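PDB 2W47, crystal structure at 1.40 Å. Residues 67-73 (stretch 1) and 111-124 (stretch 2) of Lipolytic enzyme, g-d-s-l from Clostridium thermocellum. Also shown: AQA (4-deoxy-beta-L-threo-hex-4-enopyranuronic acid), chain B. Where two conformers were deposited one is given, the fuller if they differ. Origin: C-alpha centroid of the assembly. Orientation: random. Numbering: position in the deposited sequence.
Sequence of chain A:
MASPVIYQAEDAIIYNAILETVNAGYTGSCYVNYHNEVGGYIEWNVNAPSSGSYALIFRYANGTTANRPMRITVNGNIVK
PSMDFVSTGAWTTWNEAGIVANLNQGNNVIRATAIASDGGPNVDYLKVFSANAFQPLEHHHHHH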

# COMPACT_ATOMS: atom_id res chain seq x y z
N ASN A 67 -12.41 3.67 -9.05
CA ASN A 67 -11.50 3.89 -7.93
C ASN A 67 -11.69 2.79 -6.89
O ASN A 67 -12.82 2.40 -6.58
N ARG A 68 -10.57 2.30 -6.35
CA ARG A 68 -10.60 1.29 -5.28
C ARG A 68 -9.97 1.91 -4.03
O ARG A 68 -8.80 1.68 -3.74
N PRO A 69 -10.76 2.71 -3.30
CA PRO A 69 -10.21 3.46 -2.18
C PRO A 69 -9.86 2.57 -1.00
O PRO A 69 -10.48 1.51 -0.80
N MET A 70 -8.86 2.98 -0.24
CA MET A 70 -8.44 2.24 0.94
C MET A 70 -8.23 3.14 2.13
O MET A 70 -7.79 4.28 1.99
N ARG A 71 -8.55 2.61 3.30
CA ARG A 71 -8.35 3.28 4.57
C ARG A 71 -6.94 2.95 5.05
O ARG A 71 -6.59 1.78 5.19
N ILE A 72 -6.13 3.98 5.28
CA ILE A 72 -4.75 3.79 5.70
C ILE A 72 -4.60 4.10 7.17
O ILE A 72 -4.98 5.18 7.63
N THR A 73 -4.04 3.13 7.89
CA THR A 73 -3.79 3.30 9.31
C THR A 73 -2.31 3.12 9.63
O THR A 73 -1.61 2.32 9.00
N ARG A 111 -1.24 -0.35 7.65
CA ARG A 111 -2.28 -1.17 7.04
C ARG A 111 -3.09 -0.39 6.01
O ARG A 111 -3.45 0.78 6.23
N ALA A 112 -3.38 -1.06 4.90
CA ALA A 112 -4.26 -0.53 3.85
C ALA A 112 -5.45 -1.46 3.71
O ALA A 112 -5.30 -2.61 3.30
N THR A 113 -6.64 -0.96 4.07
CA THR A 113 -7.85 -1.76 4.13
C THR A 113 -8.81 -1.35 3.03
O THR A 113 -9.11 -0.16 2.87
N ALA A 114 -9.32 -2.33 2.29
CA ALA A 114 -10.26 -2.06 1.20
C ALA A 114 -11.60 -1.57 1.75
O ALA A 114 -12.17 -2.19 2.65
N ILE A 115 -12.08 -0.46 1.19
CA ILE A 115 -13.34 0.14 1.62
C ILE A 115 -14.55 -0.39 0.85
O ILE A 115 -15.59 -0.66 1.46
N ALA A 116 -14.42 -0.52 -0.46
CA ALA A 116 -15.58 -0.81 -1.31
C ALA A 116 -15.63 -2.28 -1.71
O ALA A 116 -14.69 -3.03 -1.47
N SER A 117 -16.74 -2.67 -2.33
CA SER A 117 -17.08 -4.08 -2.48
C SER A 117 -16.28 -4.82 -3.55
O SER A 117 -16.33 -6.05 -3.60
N ASP A 118 -15.56 -4.09 -4.40
CA ASP A 118 -14.70 -4.75 -5.37
C ASP A 118 -13.29 -4.94 -4.81
O ASP A 118 -12.41 -5.43 -5.51
N GLY A 119 -13.09 -4.60 -3.54
CA GLY A 119 -11.80 -4.79 -2.87
C GLY A 119 -10.77 -3.73 -3.19
O GLY A 119 -11.09 -2.66 -3.71
N GLY A 120 -9.52 -4.03 -2.85
CA GLY A 120 -8.43 -3.09 -3.07
C GLY A 120 -7.78 -3.30 -4.42
O GLY A 120 -8.07 -4.30 -5.09
N PRO A 121 -6.89 -2.38 -4.83
CA PRO A 121 -6.13 -2.57 -6.05
C PRO A 121 -5.16 -3.73 -5.86
O PRO A 121 -4.91 -4.16 -4.72
N ASN A 122 -4.60 -4.23 -6.95
CA ASN A 122 -3.46 -5.14 -6.83
C ASN A 122 -2.26 -4.33 -6.38
O ASN A 122 -2.03 -3.23 -6.89
N VAL A 123 -1.51 -4.84 -5.41
CA VAL A 123 -0.42 -4.07 -4.79
C VAL A 123 0.90 -4.84 -4.89
O VAL A 123 1.04 -5.97 -4.38
N ASP A 124 1.87 -4.21 -5.55
CA ASP A 124 3.17 -4.81 -5.79
C ASP A 124 4.08 -4.73 -4.57
O ASP A 124 4.74 -5.71 -4.19

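An antiparallel strand pair sorts its side chains onto two faces, and the contact between residues 67-73 and 111-124 illustrates how each face then packs by its own chemistry. The backbone sets the register: Arg71 N donates to Thr113 O (2.9 Å) and Thr73 N to Arg111 O (2.9 Å), so Met70 and Ile72 share one face with Ala112 and Ala114, while Arg71 and Thr73 share the other with Thr113 and Arg111.

The first face is apolar. Met70 (chi1 m, chi2 t, chi3 m) sends CE to within 3.7 Å of both Ala112 CB and Pro121 CD, and to 4.3 Å from Val123 CG2, the valine being t. Ile72, m at both angles, brings CD1 to 3.7 Å from Ala112 CB. Gly120 fits this packing: an ideal CB there would clash with Met70 SD.

The second face is wetter. Water 3 joins Arg71 O (2.8 Å), Thr73 OG1 (3.0 Å; chi1 p) and Thr113 OG1 (2.7 Å; chi1 m). Arg71 (t, t, m) lays one face of its guanidinium over Ile115 CG1, while water 4 links Arg71 NH1 (3.1 Å) to Ala114 O (2.9 Å). Ile115 (m, t) also places CD1 4.1 Å from Pro69 CB.

Beyond the strand pair, charge dominates. Arg68 points toward the second stretch, its m, t, t chain extended. NH1 donates to Gly120 O (3.0 Å), and NH2 forms a salt bridge with Asp118 OD2 (2.8 Å), although that hydrogen bond is weak; water 1 bridges Arg68 NE and Asp118 OD2, at 2.9 Å from each. The same guanidinium grips the carboxylate of the unsaturated uronic acid AQA, through NH1 to O6B (2.9 Å) and NH2 to O6A (2.8 Å). Asn122 (chi1 m) adds ND2 to AQA O3 at 2.9 Å, so both stretches hold the sugar.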

# COMPACT_ATOMS: atom_id res chain seq x y z
CB ASN A 67 -11.82 5.26 -7.31
CG ASN A 67 -10.86 5.65 -6.21
OD1 ASN A 67 -9.72 5.19 -6.17
ND2 ASN A 67 -11.32 6.51 -5.31
CB ARG A 68 -9.84 0.03 -5.71
CG ARG A 68 -10.59 -0.76 -6.76
CD ARG A 68 -9.95 -2.10 -7.04
NE ARG A 68 -10.81 -2.95 -7.87
CZ ARG A 68 -10.51 -4.21 -8.17
NH1 ARG A 68 -9.39 -4.77 -7.71
NH2 ARG A 68 -11.34 -4.93 -8.92
CB PRO A 69 -11.34 4.44 -1.84
CG PRO A 69 -12.58 3.72 -2.24
CD PRO A 69 -12.20 2.98 -3.48
CB MET A 70 -7.18 1.40 0.68
CG MET A 70 -7.35 0.43 -0.47
SD MET A 70 -6.26 -1.00 -0.33
CE MET A 70 -4.72 -0.34 -0.96
CB ARG A 71 -9.38 2.75 5.57
CG ARG A 71 -9.66 3.64 6.77
CD ARG A 71 -10.71 3.03 7.70
NE ARG A 71 -11.98 2.78 7.01
CZ ARG A 71 -12.40 1.58 6.60
NH1 ARG A 71 -13.56 1.47 5.98
NH2 ARG A 71 -11.66 0.49 6.81
CB ILE A 72 -3.77 4.67 4.88
CG1 ILE A 72 -4.11 4.63 3.38
CG2 ILE A 72 -2.32 4.28 5.17
CD1 ILE A 72 -4.10 3.23 2.75
CB THR A 73 -4.63 2.33 10.18
OG1 THR A 73 -4.43 0.98 9.74
CG2 THR A 73 -6.11 2.66 10.09
CB ARG A 111 -3.22 -1.76 8.12
CG ARG A 111 -4.28 -2.71 7.56
CD ARG A 111 -5.27 -3.13 8.62
NE ARG A 111 -4.65 -3.94 9.66
CZ ARG A 111 -5.33 -4.60 10.58
NH1 ARG A 111 -6.66 -4.56 10.59
NH2 ARG A 111 -4.68 -5.32 11.49
CB ALA A 112 -3.50 -0.41 2.54
CB THR A 113 -8.54 -1.58 5.50
OG1 THR A 113 -7.63 -1.98 6.53
CG2 THR A 113 -9.79 -2.44 5.62
CB ALA A 114 -10.46 -3.30 0.37
CB ILE A 115 -13.28 1.68 1.49
CG1 ILE A 115 -12.29 2.26 2.50
CG2 ILE A 115 -14.65 2.30 1.70
CD1 ILE A 115 -11.87 3.68 2.20
CB ALA A 116 -15.60 0.12 -2.53
CB SER A 117 -18.58 -4.24 -2.75
OG SER A 117 -19.32 -3.68 -1.68
CB ASP A 118 -14.65 -3.97 -6.69
CG ASP A 118 -14.49 -4.87 -7.91
OD1 ASP A 118 -14.75 -6.09 -7.82
OD2 ASP A 118 -14.10 -4.33 -8.96
CB PRO A 121 -5.33 -1.26 -6.16
CG PRO A 121 -5.13 -0.84 -4.74
CD PRO A 121 -6.46 -1.17 -4.10
CB ASN A 122 -3.17 -5.84 -8.14
CG ASN A 122 -4.21 -6.89 -8.48
OD1 ASN A 122 -5.02 -7.29 -7.65
ND2 ASN A 122 -4.18 -7.36 -9.74
CB VAL A 123 -0.71 -3.69 -3.32
CG1 VAL A 123 0.46 -2.95 -2.72
CG2 VAL A 123 -1.98 -2.82 -3.23
CB ASP A 124 3.82 -4.08 -6.98
CG ASP A 124 5.09 -4.72 -7.45
OD1 ASP A 124 5.26 -5.94 -7.28
OD2 ASP A 124 5.92 -3.99 -8.04
O6A AQA B . -10.74 -7.49 -9.94
C6 AQA B . -9.59 -7.85 -9.55
O6B AQA B . -9.15 -7.58 -8.40
C5 AQA B . -8.81 -8.53 -10.40
O5 AQA B . -9.35 -8.78 -11.72
C4 AQA B . -7.57 -8.93 -10.04
C3 AQA B . -6.79 -9.89 -10.92
O3 AQA B . -5.38 -9.78 -10.70
C2 AQA B . -7.13 -9.55 -12.37
O2 AQA B . -6.45 -10.44 -13.27
C1 AQA B . -8.63 -9.66 -12.59
O HOH W 1 -13.09 -1.57 -9.02
O HOH W 2 -12.02 -0.33 -2.12
O HOH W 3 -6.36 0.24 7.50
O HOH W 4 -13.49 -1.46 5.07
O HOH W 5 -15.89 -0.25 4.12